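Local coordinates for cytochrome P450 CYP260B1 (PDB 5HIW), which belongs to the cytochrome P450 family and carries a protoporphyrin IX containing iron in a largely helical fold, at residues H21-A24 with A25-H29; E119-L123 with F124-A128; Q183-E186 with I187-E191; D197-L200 with G201-A204; H307-E310 with E311-P314. All blocks are in the same frame, centred on the assembly; numbering follows the deposited sequence.

Contact 1: residues H21-A24 with A25-H29; sequences HLAA and AAREH
R27 folds its guanidinium back over A24, one turn earlier on the same helix: the CA of A24 lies 3.4 Å above one face of the group, displaced toward its rim, and NH2 comes within 3.6 Å of A24 CB. The bend that brings it there is at chi3 (-49°), after an extended start from CG. This is the loose, solvent side of the turn, where R27 and E28 are exposed and the bond from E28 N to A24 O, at 3.3 Å, is weak. The firmer side is built from the small residues A23, A25 and A26 together with L22. Here A26 N binds L22 O at 2.9 Å and R27 N binds A23 O at 3.0 Å, the latter nearly straight (162°). All four residues are buried, and the methyl of A23 packs against Y308, that of A25 against L7. The turn belongs to helix 17-28, the connection of a beta-alpha-beta unit between strands 4-5 and 31-34. H21 stacks its ring on F10. At the far end H29 is the first residue to leave helical geometry, although its N still binds A25 O at 3.0 Å, while its ND1 is hydrogen-bonded to K5 NZ.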
loop_
_atom_site.group_PDB
_atom_site.type_symbol
_atom_site.label_atom_id
_atom_site.label_comp_id
_atom_site.label_asym_id
_atom_site.label_seq_id
_atom_site.Cartn_x
_atom_site.Cartn_y
_atom_site.Cartn_z
ATOM N N HIS A 21 0.681 -21.334 -2.097
ATOM C CA HIS A 21 -0.139 -21.687 -3.284
ATOM C C HIS A 21 0.387 -21.050 -4.547
ATOM O O HIS A 21 0.581 -21.739 -5.559
ATOM C CB HIS A 21 -1.568 -21.235 -2.973
ATOM C CG HIS A 21 -2.588 -21.503 -4.020
ATOM N ND1 HIS A 21 -3.329 -20.483 -4.612
ATOM C CD2 HIS A 21 -3.103 -22.667 -4.483
ATOM C CE1 HIS A 21 -4.199 -21.022 -5.441
ATOM N NE2 HIS A 21 -4.071 -22.338 -5.392
ATOM N N LEU A 22 0.683 -19.754 -4.503
ATOM C CA LEU A 22 1.284 -19.125 -5.649
ATOM C C LEU A 22 2.659 -19.611 -6.003
ATOM O O LEU A 22 2.977 -19.745 -7.194
ATOM C CB LEU A 22 1.356 -17.593 -5.499
ATOM C CG LEU A 22 -0.012 -16.915 -5.423
ATOM C CD1 LEU A 22 0.242 -15.426 -5.309
ATOM C CD2 LEU A 22 -0.921 -17.185 -6.623
ATOM N N ALA A 23 3.519 -19.803 -5.010
ATOM C CA ALA A 23 4.856 -20.263 -5.337
ATOM C C ALA A 23 4.803 -21.719 -5.937
ATOM O O ALA A 23 5.563 -21.998 -6.864
ATOM C CB ALA A 23 5.733 -20.245 -4.106
ATOM N N ALA A 24 3.917 -22.574 -5.401
ATOM C CA ALA A 24 3.667 -23.930 -5.999
ATOM C C ALA A 24 3.191 -23.841 -7.466
ATOM O O ALA A 24 3.735 -24.495 -8.363
ATOM C CB ALA A 24 2.694 -24.729 -5.155
ATOM N N ALA A 25 2.281 -22.939 -7.740
ATOM C CA ALA A 25 1.775 -22.748 -9.082
ATOM C C ALA A 25 2.857 -22.208 -9.983
ATOM O O ALA A 25 2.930 -22.576 -11.137
ATOM C CB ALA A 25 0.549 -21.819 -9.103
ATOM N N ALA A 26 3.697 -21.317 -9.468
ATOM C CA ALA A 26 4.809 -20.730 -10.258
ATOM C C ALA A 26 5.858 -21.794 -10.663
ATOM O O ALA A 26 6.498 -21.662 -11.681
ATOM C CB ALA A 26 5.541 -19.692 -9.412
ATOM N N ARG A 27 6.139 -22.725 -9.766
ATOM C CA ARG A 27 6.944 -23.900 -10.143
ATOM C C ARG A 27 6.333 -24.582 -11.380
ATOM O O ARG A 27 7.055 -24.900 -12.309
ATOM C CB ARG A 27 7.127 -24.860 -8.959
ATOM C CG ARG A 27 8.153 -24.315 -7.955
ATOM C CD ARG A 27 8.659 -25.278 -6.875
ATOM N NE ARG A 27 7.558 -25.963 -6.223
ATOM C CZ ARG A 27 6.900 -25.553 -5.141
ATOM N NH1 ARG A 27 7.220 -24.414 -4.538
ATOM N NH2 ARG A 27 5.905 -26.315 -4.658
ATOM N N GLU A 28 5.020 -24.754 -11.442
ATOM C CA GLU A 28 4.446 -25.330 -12.674
ATOM C C GLU A 28 4.496 -24.438 -13.915
ATOM O O GLU A 28 4.858 -24.924 -14.961
ATOM C CB GLU A 28 3.024 -25.863 -12.470
ATOM C CG GLU A 28 2.878 -26.764 -11.252
ATOM C CD GLU A 28 3.708 -28.010 -11.454
ATOM O OE1 GLU A 28 3.413 -28.728 -12.455
ATOM O OE2 GLU A 28 4.717 -28.184 -10.711
ATOM N N HIS A 29 3.996 -23.194 -13.861
ATOM C CA HIS A 29 4.106 -22.226 -14.971
ATOM C C HIS A 29 4.288 -20.811 -14.356
ATOM O O HIS A 29 3.493 -20.414 -13.542
ATOM C CB HIS A 29 2.823 -22.139 -15.842
ATOM C CG HIS A 29 2.324 -23.460 -16.364
ATOM N ND1 HIS A 29 1.561 -24.309 -15.596
ATOM C CD2 HIS A 29 2.501 -24.082 -17.555
ATOM C CE1 HIS A 29 1.320 -25.421 -16.284
ATOM N NE2 HIS A 29 1.867 -25.296 -17.483
#

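Contact 2: residues E119-L123 with F124-A128; sequences ERAEL and FDDFA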
loop_
_atom_site.group_PDB
_atom_site.type_symbol
_atom_site.label_atom_id
_atom_site.label_comp_id
_atom_site.label_asym_id
_atom_site.label_seq_id
_atom_site.Cartn_x
_atom_site.Cartn_y
_atom_site.Cartn_z
ATOM N N GLU A 119 -11.381 -3.886 26.560
ATOM C CA GLU A 119 -11.005 -5.265 26.771
ATOM C C GLU A 119 -10.644 -5.972 25.445
ATOM O O GLU A 119 -9.808 -6.854 25.401
ATOM C CB GLU A 119 -12.188 -6.007 27.455
ATOM C CG GLU A 119 -12.508 -5.576 28.909
ATOM C CD GLU A 119 -11.559 -6.168 29.949
ATOM O OE1 GLU A 119 -11.038 -7.270 29.697
ATOM O OE2 GLU A 119 -11.316 -5.556 31.018
ATOM N N ARG A 120 -11.322 -5.643 24.364
ATOM C CA ARG A 120 -10.978 -6.225 23.089
ATOM C C ARG A 120 -10.934 -5.123 22.058
ATOM O O ARG A 120 -11.406 -3.986 22.270
ATOM C CB ARG A 120 -11.991 -7.309 22.662
ATOM C CG ARG A 120 -12.237 -8.354 23.758
ATOM C CD ARG A 120 -12.987 -9.559 23.231
ATOM N NE ARG A 120 -13.131 -10.612 24.264
ATOM C CZ ARG A 120 -14.062 -11.572 24.255
ATOM N NH1 ARG A 120 -14.962 -11.649 23.279
ATOM N NH2 ARG A 120 -14.109 -12.465 25.241
ATOM N N ALA A 121 -10.327 -5.463 20.931
ATOM C CA ALA A 121 -10.395 -4.602 19.769
ATOM C C ALA A 121 -10.447 -5.437 18.523
ATOM O O ALA A 121 -9.955 -6.578 18.457
ATOM C CB ALA A 121 -9.183 -3.668 19.751
ATOM N N GLU A 122 -11.046 -4.870 17.510
ATOM C CA GLU A 122 -10.870 -5.340 16.205
ATOM C C GLU A 122 -9.894 -4.307 15.598
ATOM O O GLU A 122 -10.309 -3.153 15.275
ATOM C CB GLU A 122 -12.209 -5.323 15.543
ATOM C CG GLU A 122 -12.388 -6.071 14.273
ATOM C CD GLU A 122 -11.558 -5.459 13.147
ATOM O OE1 GLU A 122 -12.003 -4.511 12.500
ATOM O OE2 GLU A 122 -10.445 -5.935 12.957
ATOM N N LEU A 123 -8.617 -4.686 15.468
ATOM C CA LEU A 123 -7.550 -3.701 15.186
ATOM C C LEU A 123 -7.516 -3.273 13.708
ATOM O O LEU A 123 -6.804 -2.332 13.391
ATOM C CB LEU A 123 -6.191 -4.224 15.598
ATOM C CG LEU A 123 -5.937 -4.436 17.070
ATOM C CD1 LEU A 123 -4.593 -5.131 17.349
ATOM C CD2 LEU A 123 -6.018 -3.173 17.856
ATOM N N PHE A 124 -8.262 -3.897 12.830
ATOM C CA PHE A 124 -8.418 -3.347 11.483
ATOM C C PHE A 124 -9.213 -2.026 11.623
ATOM O O PHE A 124 -8.704 -0.967 11.356
ATOM C CB PHE A 124 -9.093 -4.243 10.471
ATOM C CG PHE A 124 -9.029 -3.687 9.065
ATOM C CD1 PHE A 124 -7.921 -3.828 8.317
ATOM C CD2 PHE A 124 -10.104 -2.931 8.535
ATOM C CE1 PHE A 124 -7.817 -3.265 7.045
ATOM C CE2 PHE A 124 -10.021 -2.346 7.296
ATOM C CZ PHE A 124 -8.838 -2.491 6.534
ATOM N N ASP A 125 -10.452 -2.118 12.104
ATOM C CA ASP A 125 -11.266 -0.914 12.274
ATOM C C ASP A 125 -10.653 0.068 13.252
ATOM O O ASP A 125 -10.707 1.300 13.018
ATOM C CB ASP A 125 -12.660 -1.330 12.792
ATOM C CG ASP A 125 -13.562 -1.947 11.731
ATOM O OD1 ASP A 125 -13.273 -1.953 10.520
ATOM O OD2 ASP A 125 -14.634 -2.462 12.119
ATOM N N ASP A 126 -10.111 -0.433 14.382
ATOM C CA ASP A 126 -9.693 0.372 15.544
ATOM C C ASP A 126 -8.236 0.933 15.482
ATOM O O ASP A 126 -7.821 1.687 16.358
ATOM C CB ASP A 126 -9.838 -0.508 16.870
ATOM C CG ASP A 126 -11.362 -0.868 17.241
ATOM O OD1 ASP A 126 -12.221 -0.151 16.727
ATOM O OD2 ASP A 126 -11.662 -1.889 17.937
ATOM N N PHE A 127 -7.442 0.487 14.517
ATOM C CA PHE A 127 -6.058 0.916 14.352
ATOM C C PHE A 127 -5.702 1.069 12.871
ATOM O O PHE A 127 -5.251 2.156 12.471
ATOM C CB PHE A 127 -5.129 -0.068 15.024
ATOM C CG PHE A 127 -3.679 0.315 14.960
ATOM C CD1 PHE A 127 -3.147 1.174 15.861
ATOM C CD2 PHE A 127 -2.880 -0.159 13.909
ATOM C CE1 PHE A 127 -1.792 1.479 15.838
ATOM C CE2 PHE A 127 -1.544 0.162 13.858
ATOM C CZ PHE A 127 -1.014 0.997 14.818
ATOM N N ALA A 128 -5.807 -0.000 12.069
ATOM C CA ALA A 128 -5.290 0.022 10.708
ATOM C C ALA A 128 -6.015 1.077 9.864
ATOM O O ALA A 128 -5.411 1.725 9.017
ATOM C CB ALA A 128 -5.326 -1.330 10.046
#
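An N-terminal cap made by a glutamate joins strand 120-122 to the short helix 123-128, and E122 is the residue that makes it. Both its carboxylate oxygens accept from the first turn: OE1 takes D125 N at 2.9 Å and OE2 takes F124 N at 3.0 Å, each N-H coming from above the carboxylate plane. With CG anti to the backbone N (chi1 -165°) and a bend at chi2, the carboxylate turns toward the N-H groups of the first turn. It lies beside the F124 ring, the two planes only 17° apart. D126 returns the favour: its OD2 accepts from E122 N at 3.1 Å, a side-chain bond back to the N-cap residue, while D126 N closes on the backbone oxygen E122 O at 2.9 Å. The methyl of A121 rests against the same OD2.

The negative charges of E122 and D125 would be costly alone, with E122 OE1 only 3.4 Å from D125 OD2. R377 forms salt bridges with both, and I387 N adds a further hydrogen bond to E122 OE2, which should help keep both groups ionised. Beyond the cap the helix widens: A128 N binds L123 O at 2.9 Å, whereas the bond of F127 N to that oxygen is weak. L123 and F127 both lean on L241 of helix 232-245. The arrangement is a side-chain N-cap, with E122 accepting the first N-H groups and D126 answering at E122 N, leading from strand 120-122 into a helix with a pi-type turn.

Contact 3: residues Q183-E186 with I187-E191; sequences QLRE and IAERE
I187 bends its longer branch back over the carbonyl of Q183, one turn earlier in helix 167-191. Its CB sits 3.6 Å from Q183 O; from there CG1, placed beside the backbone N and anti to the carbonyl carbon (chi1 -66°), comes to 3.2 Å from Q183 O, and CD1 at the tip meets that oxygen at the same separation. The branch thus runs alongside the carbonyl that I187 N already uses as its hydrogen-bond acceptor, while CG2, anti to the backbone N, packs against L200 of helix 199-209. L142 also touches I187.

The next residues repeat the backbone pattern. A188 N binds L184 O at 2.7 Å and E189 N binds R185 O at 2.8 Å, both with N-H angles a little above 160°. The last bond of the series, from R190 N to E186 O, is weak at 3.4 Å. E189 also lays its aliphatic part over R185 O, its CG 3.1 Å away.

R185 and E189 stand on the same outer side but do not pair: R185 NE remains 5.2 Å from E189 OE2. The salt bridge of R185 goes instead to E181, from its NH1. Toward the protein, Q183 NE2 is hydrogen-bonded to N150, and L184 packs on V222 and L223 of helix 218-229. The chemistry implies that backbone bonds hold this turn, while R185 and E189 can add at most a weak, longer-range attraction, the arginine being engaged by E181.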
loop_
_atom_site.group_PDB
_atom_site.type_symbol
_atom_site.label_atom_id
_atom_site.label_comp_id
_atom_site.label_asym_id
_atom_site.label_seq_id
_atom_site.Cartn_x
_atom_site.Cartn_y
_atom_site.Cartn_z
ATOM N N GLN A 183 -11.557 21.776 -1.636
ATOM C CA GLN A 183 -11.008 21.932 -0.315
ATOM C C GLN A 183 -9.474 22.185 -0.379
ATOM O O GLN A 183 -8.919 22.960 0.386
ATOM C CB GLN A 183 -11.194 20.657 0.541
ATOM C CG GLN A 183 -12.615 20.422 0.951
ATOM C CD GLN A 183 -12.739 19.152 1.742
ATOM O OE1 GLN A 183 -12.320 19.079 2.890
ATOM N NE2 GLN A 183 -13.470 18.219 1.178
ATOM N N LEU A 184 -8.845 21.453 -1.235
ATOM C CA LEU A 184 -7.340 21.462 -1.300
ATOM C C LEU A 184 -6.830 22.727 -2.033
ATOM O O LEU A 184 -5.816 23.283 -1.659
ATOM C CB LEU A 184 -6.890 20.245 -2.024
ATOM C CG LEU A 184 -6.911 18.958 -1.194
ATOM C CD1 LEU A 184 -6.636 17.855 -2.159
ATOM C CD2 LEU A 184 -5.917 18.971 -0.059
ATOM N N ARG A 185 -7.566 23.180 -3.057
ATOM C CA ARG A 185 -7.322 24.519 -3.635
ATOM C C ARG A 185 -7.401 25.588 -2.618
ATOM O O ARG A 185 -6.556 26.456 -2.580
ATOM C CB ARG A 185 -8.347 24.873 -4.690
ATOM C CG ARG A 185 -7.812 24.711 -6.063
ATOM C CD ARG A 185 -8.884 24.914 -7.106
ATOM N NE ARG A 185 -8.304 24.470 -8.367
ATOM C CZ ARG A 185 -8.665 23.383 -9.037
ATOM N NH1 ARG A 185 -9.677 22.624 -8.616
ATOM N NH2 ARG A 185 -8.036 23.084 -10.165
ATOM N N GLU A 186 -8.446 25.584 -1.829
ATOM C CA GLU A 186 -8.613 26.623 -0.837
ATOM C C GLU A 186 -7.455 26.647 0.141
ATOM O O GLU A 186 -6.945 27.704 0.510
ATOM C CB GLU A 186 -9.900 26.401 -0.098
ATOM C CG GLU A 186 -10.043 27.252 1.141
ATOM C CD GLU A 186 -11.419 27.063 1.720
ATOM O OE1 GLU A 186 -11.959 25.960 1.531
ATOM O OE2 GLU A 186 -11.969 28.006 2.314
ATOM N N ILE A 187 -7.048 25.448 0.591
ATOM C CA ILE A 187 -5.905 25.333 1.469
ATOM C C ILE A 187 -4.619 25.782 0.736
ATOM O O ILE A 187 -3.806 26.496 1.302
ATOM C CB ILE A 187 -5.785 23.866 1.992
ATOM C CG1 ILE A 187 -6.962 23.541 2.889
ATOM C CG2 ILE A 187 -4.511 23.704 2.829
ATOM C CD1 ILE A 187 -7.273 22.042 2.947
ATOM N N ALA A 188 -4.407 25.304 -0.477
ATOM C CA ALA A 188 -3.186 25.647 -1.237
ATOM C C ALA A 188 -3.049 27.182 -1.540
ATOM O O ALA A 188 -1.924 27.792 -1.500
ATOM C CB ALA A 188 -3.135 24.892 -2.509
ATOM N N GLU A 189 -4.184 27.804 -1.832
ATOM C CA GLU A 189 -4.189 29.270 -2.035
ATOM C C GLU A 189 -3.817 30.081 -0.781
ATOM O O GLU A 189 -3.199 31.124 -0.921
ATOM C CB GLU A 189 -5.521 29.705 -2.648
ATOM C CG GLU A 189 -5.674 29.099 -4.047
ATOM C CD GLU A 189 -7.073 29.235 -4.620
ATOM O OE1 GLU A 189 -7.984 29.594 -3.833
ATOM O OE2 GLU A 189 -7.258 28.952 -5.846
ATOM N N ARG A 190 -4.166 29.608 0.429
ATOM C CA ARG A 190 -3.809 30.259 1.688
ATOM C C ARG A 190 -2.284 30.235 1.983
ATOM O O ARG A 190 -1.751 31.054 2.790
ATOM C CB ARG A 190 -4.515 29.589 2.866
ATOM C CG ARG A 190 -5.980 29.969 3.026
ATOM C CD ARG A 190 -6.534 29.640 4.398
ATOM N NE ARG A 190 -5.546 29.870 5.473
ATOM C CZ ARG A 190 -5.121 31.062 5.922
ATOM N NH1 ARG A 190 -5.567 32.200 5.391
ATOM N NH2 ARG A 190 -4.211 31.121 6.889
ATOM N N GLU A 191 -1.603 29.257 1.372
ATOM C CA GLU A 191 -0.167 29.078 1.570
ATOM C C GLU A 191 0.636 30.297 1.070
ATOM O O GLU A 191 1.612 30.672 1.736
ATOM C CB GLU A 191 0.338 27.782 0.923
ATOM C CG GLU A 191 -0.227 26.510 1.587
ATOM C CD GLU A 191 0.460 26.203 2.891
ATOM O OE1 GLU A 191 1.642 26.578 3.057
ATOM O OE2 GLU A 191 -0.163 25.614 3.783
#

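Contact 4: residues D197-L200 with G201-A204; sequences DTLL and GEIA
From T198 the backbone passes out of an extended conformation (psi 173°) into regular helix, and the first turn closes with E202 N on T198 O at 3.0 Å. T198 also seals that turn with its side chain: OG1 accepts from G201 N at 2.9 Å in a nearly straight bond (166°). The hydroxyl stands between the backbone N and the carbonyl carbon, at chi1 69°, which turns it toward the helix start and sends CG2 away beside the backbone N. S196 OG is a second hydrogen-bond partner of OG1.

This is a threonine N-cap, and it opens helix 199-209, which follows helix 167-191 in the chain and packs against it and against helices 93-113, 130-140 and 218-229 of the P450 fold. G201, which gives its N-H to the cap, is itself buried.

Inside the next turn I203 N binds L199 O at 2.9 Å and A204 N binds L200 O at 3.0 Å. I203 directs CD1 back over the L199 carbonyl, 3.6 Å from L199 O, and the same carbon touches L199 CG at 4.2 Å, an apolar meeting along one face of the helix. F140 lies against L199, L200 and I203 alike. On a different side E202, a buried acid whose charge is probably offset by its surroundings, bends at chi2, and its two carboxylate oxygens form salt bridges with separate arginines of helix 93-113, OE2 with R98 and OE1 with R94.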
loop_
_atom_site.group_PDB
_atom_site.type_symbol
_atom_site.label_atom_id
_atom_site.label_comp_id
_atom_site.label_asym_id
_atom_site.label_seq_id
_atom_site.Cartn_x
_atom_site.Cartn_y
_atom_site.Cartn_z
ATOM N N ASP A 197 3.073 24.948 8.235
ATOM C CA ASP A 197 4.006 23.868 8.577
ATOM C C ASP A 197 3.508 22.467 8.120
ATOM O O ASP A 197 3.976 21.480 8.628
ATOM C CB ASP A 197 4.218 23.841 10.113
ATOM C CG ASP A 197 2.881 23.858 10.898
ATOM O OD1 ASP A 197 1.799 23.787 10.244
ATOM O OD2 ASP A 197 2.894 23.971 12.161
ATOM N N THR A 198 2.566 22.352 7.188
ATOM C CA THR A 198 2.089 21.006 6.875
ATOM C C THR A 198 2.824 20.459 5.716
ATOM O O THR A 198 3.563 21.187 5.005
ATOM C CB THR A 198 0.603 21.050 6.504
ATOM O OG1 THR A 198 0.498 21.719 5.241
ATOM C CG2 THR A 198 -0.236 21.670 7.621
ATOM N N LEU A 199 2.591 19.172 5.420
ATOM C CA LEU A 199 3.206 18.613 4.273
ATOM C C LEU A 199 2.665 19.312 3.015
ATOM O O LEU A 199 3.419 19.511 2.056
ATOM C CB LEU A 199 2.961 17.101 4.175
ATOM C CG LEU A 199 3.613 16.362 3.008
ATOM C CD1 LEU A 199 5.162 16.512 3.019
ATOM C CD2 LEU A 199 3.173 14.912 3.076
ATOM N N LEU A 200 1.382 19.722 3.032
ATOM C CA LEU A 200 0.812 20.338 1.822
ATOM C C LEU A 200 1.609 21.609 1.693
ATOM O O LEU A 200 1.961 22.034 0.590
ATOM C CB LEU A 200 -0.714 20.606 1.920
ATOM C CG LEU A 200 -1.219 21.357 0.684
ATOM C CD1 LEU A 200 -2.701 21.036 0.454
ATOM C CD2 LEU A 200 -1.041 22.872 0.877
ATOM N N GLY A 201 1.929 22.223 2.793
ATOM C CA GLY A 201 2.890 23.385 2.727
ATOM C C GLY A 201 4.280 23.174 2.112
ATOM O O GLY A 201 4.734 24.003 1.307
ATOM N N GLU A 202 4.963 22.080 2.453
ATOM C CA GLU A 202 6.242 21.716 1.826
ATOM C C GLU A 202 6.007 21.464 0.328
ATOM O O GLU A 202 6.881 21.723 -0.502
ATOM C CB GLU A 202 6.828 20.377 2.363
ATOM C CG GLU A 202 7.232 20.320 3.845
ATOM C CD GLU A 202 8.696 20.626 4.077
ATOM O OE1 GLU A 202 9.447 20.627 3.065
ATOM O OE2 GLU A 202 9.063 20.810 5.260
ATOM N N ILE A 203 4.859 20.925 -0.046
ATOM C CA ILE A 203 4.645 20.599 -1.472
ATOM C C ILE A 203 4.511 21.916 -2.259
ATOM O O ILE A 203 5.085 22.083 -3.352
ATOM C CB ILE A 203 3.379 19.742 -1.671
ATOM C CG1 ILE A 203 3.644 18.295 -1.317
ATOM C CG2 ILE A 203 2.933 19.747 -3.090
ATOM C CD1 ILE A 203 2.393 17.570 -0.842
ATOM N N ALA A 204 3.773 22.857 -1.687
ATOM C CA ALA A 204 3.537 24.115 -2.411
ATOM C C ALA A 204 4.872 24.778 -2.670
ATOM O O ALA A 204 5.151 25.241 -3.767
ATOM C CB ALA A 204 2.570 24.993 -1.658
#

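Contact 5: residues H307-E310 with E311-P314; sequences HYDE and EIYP
Hydrogen bonds accepted by D309 organise this turn, and both its backbone and its side chain take part. The carbonyl oxygen accepts two N-H groups: Y313 N at 3.1 Å, almost straight (172°) and in the carbonyl plane, and I312 N at 2.8 Å, which comes from above that plane. The carboxylate adds a third bond, OD1 receiving E311 N at 3.0 Å on its anti side. CG stands anti to the backbone N, at chi1 178°, and this carries OD1 forward over the peptide that follows E310. A weaker polar contact is the C-H of E310 CA aimed at Y313 O, 3.6 Å away.

Van der Waals contacts surround these bonds. I312 crosses the D309 side chain at about a right angle, its CD1 3.6 Å from D309 OD2, while its CG2 lies over one face of the Y313 ring. The CD2-CE2 side of that ring lies against H307, with Y313 CD2 3.5 Å from H307 O and CE2 next to H307 CA. Y313 OH is tied to V326 O, H307 NE2 to L329 N and H307 O to R270 NH1, which fix the turn to its surroundings.

Like charges also gather here. E311 OE1 lies 4.4 Å from D309 OD1, with the two carboxylate planes only 18° apart, a proximity that is probably mildly unfavourable. An aspartate whose side chain accepts the N-H two residues on, as D309 does from E311, forms an Asx turn, here lying in the loop between strand 298-302 and helix 341-358.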
loop_
_atom_site.group_PDB
_atom_site.type_symbol
_atom_site.label_atom_id
_atom_site.label_comp_id
_atom_site.label_asym_id
_atom_site.label_seq_id
_atom_site.Cartn_x
_atom_site.Cartn_y
_atom_site.Cartn_z
ATOM N N HIS A 307 8.076 -13.817 -2.702
ATOM C CA HIS A 307 8.297 -13.875 -1.296
ATOM C C HIS A 307 8.304 -15.292 -0.740
ATOM O O HIS A 307 8.799 -15.535 0.359
ATOM C CB HIS A 307 7.243 -13.038 -0.568
ATOM C CG HIS A 307 7.288 -11.582 -0.954
ATOM N ND1 HIS A 307 6.269 -10.705 -0.661
ATOM C CD2 HIS A 307 8.220 -10.860 -1.637
ATOM C CE1 HIS A 307 6.593 -9.511 -1.108
ATOM N NE2 HIS A 307 7.771 -9.574 -1.692
ATOM N N TYR A 308 7.601 -16.191 -1.427
ATOM C CA TYR A 308 7.482 -17.623 -1.047
ATOM C C TYR A 308 8.396 -18.589 -1.909
ATOM O O TYR A 308 8.234 -19.780 -1.842
ATOM C CB TYR A 308 5.991 -18.002 -1.063
ATOM C CG TYR A 308 5.344 -17.609 0.221
ATOM C CD1 TYR A 308 5.063 -16.263 0.507
ATOM C CD2 TYR A 308 5.110 -18.514 1.191
ATOM C CE1 TYR A 308 4.500 -15.880 1.708
ATOM C CE2 TYR A 308 4.615 -18.141 2.416
ATOM C CZ TYR A 308 4.292 -16.790 2.662
ATOM O OH TYR A 308 3.745 -16.464 3.882
ATOM N N ASP A 309 9.336 -18.063 -2.693
ATOM C CA ASP A 309 10.318 -18.908 -3.484
ATOM C C ASP A 309 11.471 -19.266 -2.546
ATOM O O ASP A 309 12.255 -18.423 -2.228
ATOM C CB ASP A 309 10.753 -18.109 -4.694
ATOM C CG ASP A 309 11.754 -18.795 -5.559
ATOM O OD1 ASP A 309 12.392 -19.793 -5.112
ATOM O OD2 ASP A 309 11.928 -18.262 -6.675
ATOM N N GLU A 310 11.501 -20.518 -2.055
ATOM C CA GLU A 310 12.570 -21.075 -1.156
ATOM C C GLU A 310 13.992 -20.867 -1.644
ATOM O O GLU A 310 14.899 -20.862 -0.864
ATOM C CB GLU A 310 12.361 -22.612 -0.977
ATOM C CG GLU A 310 12.068 -23.278 -2.328
ATOM C CD GLU A 310 12.565 -24.693 -2.480
ATOM O OE1 GLU A 310 12.105 -25.545 -1.683
ATOM O OE2 GLU A 310 13.375 -24.948 -3.420
ATOM N N GLU A 311 14.193 -20.711 -2.940
ATOM C CA GLU A 311 15.528 -20.421 -3.471
ATOM C C GLU A 311 15.972 -19.031 -3.114
ATOM O O GLU A 311 17.145 -18.730 -3.076
ATOM C CB GLU A 311 15.573 -20.560 -4.993
ATOM C CG GLU A 311 15.078 -21.909 -5.503
ATOM C CD GLU A 311 15.676 -22.297 -6.847
ATOM O OE1 GLU A 311 15.229 -21.757 -7.896
ATOM O OE2 GLU A 311 16.597 -23.149 -6.845
ATOM N N ILE A 312 15.014 -18.149 -2.862
ATOM C CA ILE A 312 15.342 -16.782 -2.576
ATOM C C ILE A 312 15.344 -16.566 -1.089
ATOM O O ILE A 312 16.272 -15.943 -0.573
ATOM C CB ILE A 312 14.424 -15.786 -3.304
ATOM C CG1 ILE A 312 14.575 -15.957 -4.793
ATOM C CG2 ILE A 312 14.866 -14.369 -2.917
ATOM C CD1 ILE A 312 13.605 -15.219 -5.659
ATOM N N TYR A 313 14.288 -17.033 -0.420
ATOM C CA TYR A 313 14.128 -16.905 1.008
ATOM C C TYR A 313 13.927 -18.296 1.598
ATOM O O TYR A 313 12.823 -18.840 1.591
ATOM C CB TYR A 313 12.895 -16.030 1.373
ATOM C CG TYR A 313 12.850 -14.692 0.673
ATOM C CD1 TYR A 313 13.601 -13.654 1.132
ATOM C CD2 TYR A 313 12.032 -14.482 -0.431
ATOM C CE1 TYR A 313 13.603 -12.427 0.482
ATOM C CE2 TYR A 313 11.985 -13.263 -1.079
ATOM C CZ TYR A 313 12.788 -12.228 -0.587
ATOM O OH TYR A 313 12.792 -10.980 -1.141
ATOM N N PRO A 314 14.972 -18.887 2.175
ATOM C CA PRO A 314 14.754 -20.234 2.767
ATOM C C PRO A 314 13.724 -20.312 3.909
ATOM O O PRO A 314 13.524 -19.335 4.662
ATOM C CB PRO A 314 16.127 -20.563 3.382
ATOM C CG PRO A 314 17.071 -19.735 2.597
ATOM C CD PRO A 314 16.353 -18.429 2.343
#

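Overall arrangement
The five local contacts fall into two touching pairs and one that stands apart. Contacts 1 and 5, centres about 12 Å apart, meet where A23 CB lies 3.4 Å from Y308 O, so the loop 307-314 leans on helix 17-28. Contacts 3 and 4, about 11 Å between centres, belong to successive helices and touch where L200 meets L184, I187 and E191, and where E191 OE1 lies 3.4 Å from G201 CA. The two pairs lie on opposite sides of the chain's centre, the centres of contacts 1 and 3 being about 50 Å apart. Contact 2 touches none of them. The haem lies among them: side chains of L199, H307, A128 and L184 are about 7, 9, 10 and 13 Å from it respectively.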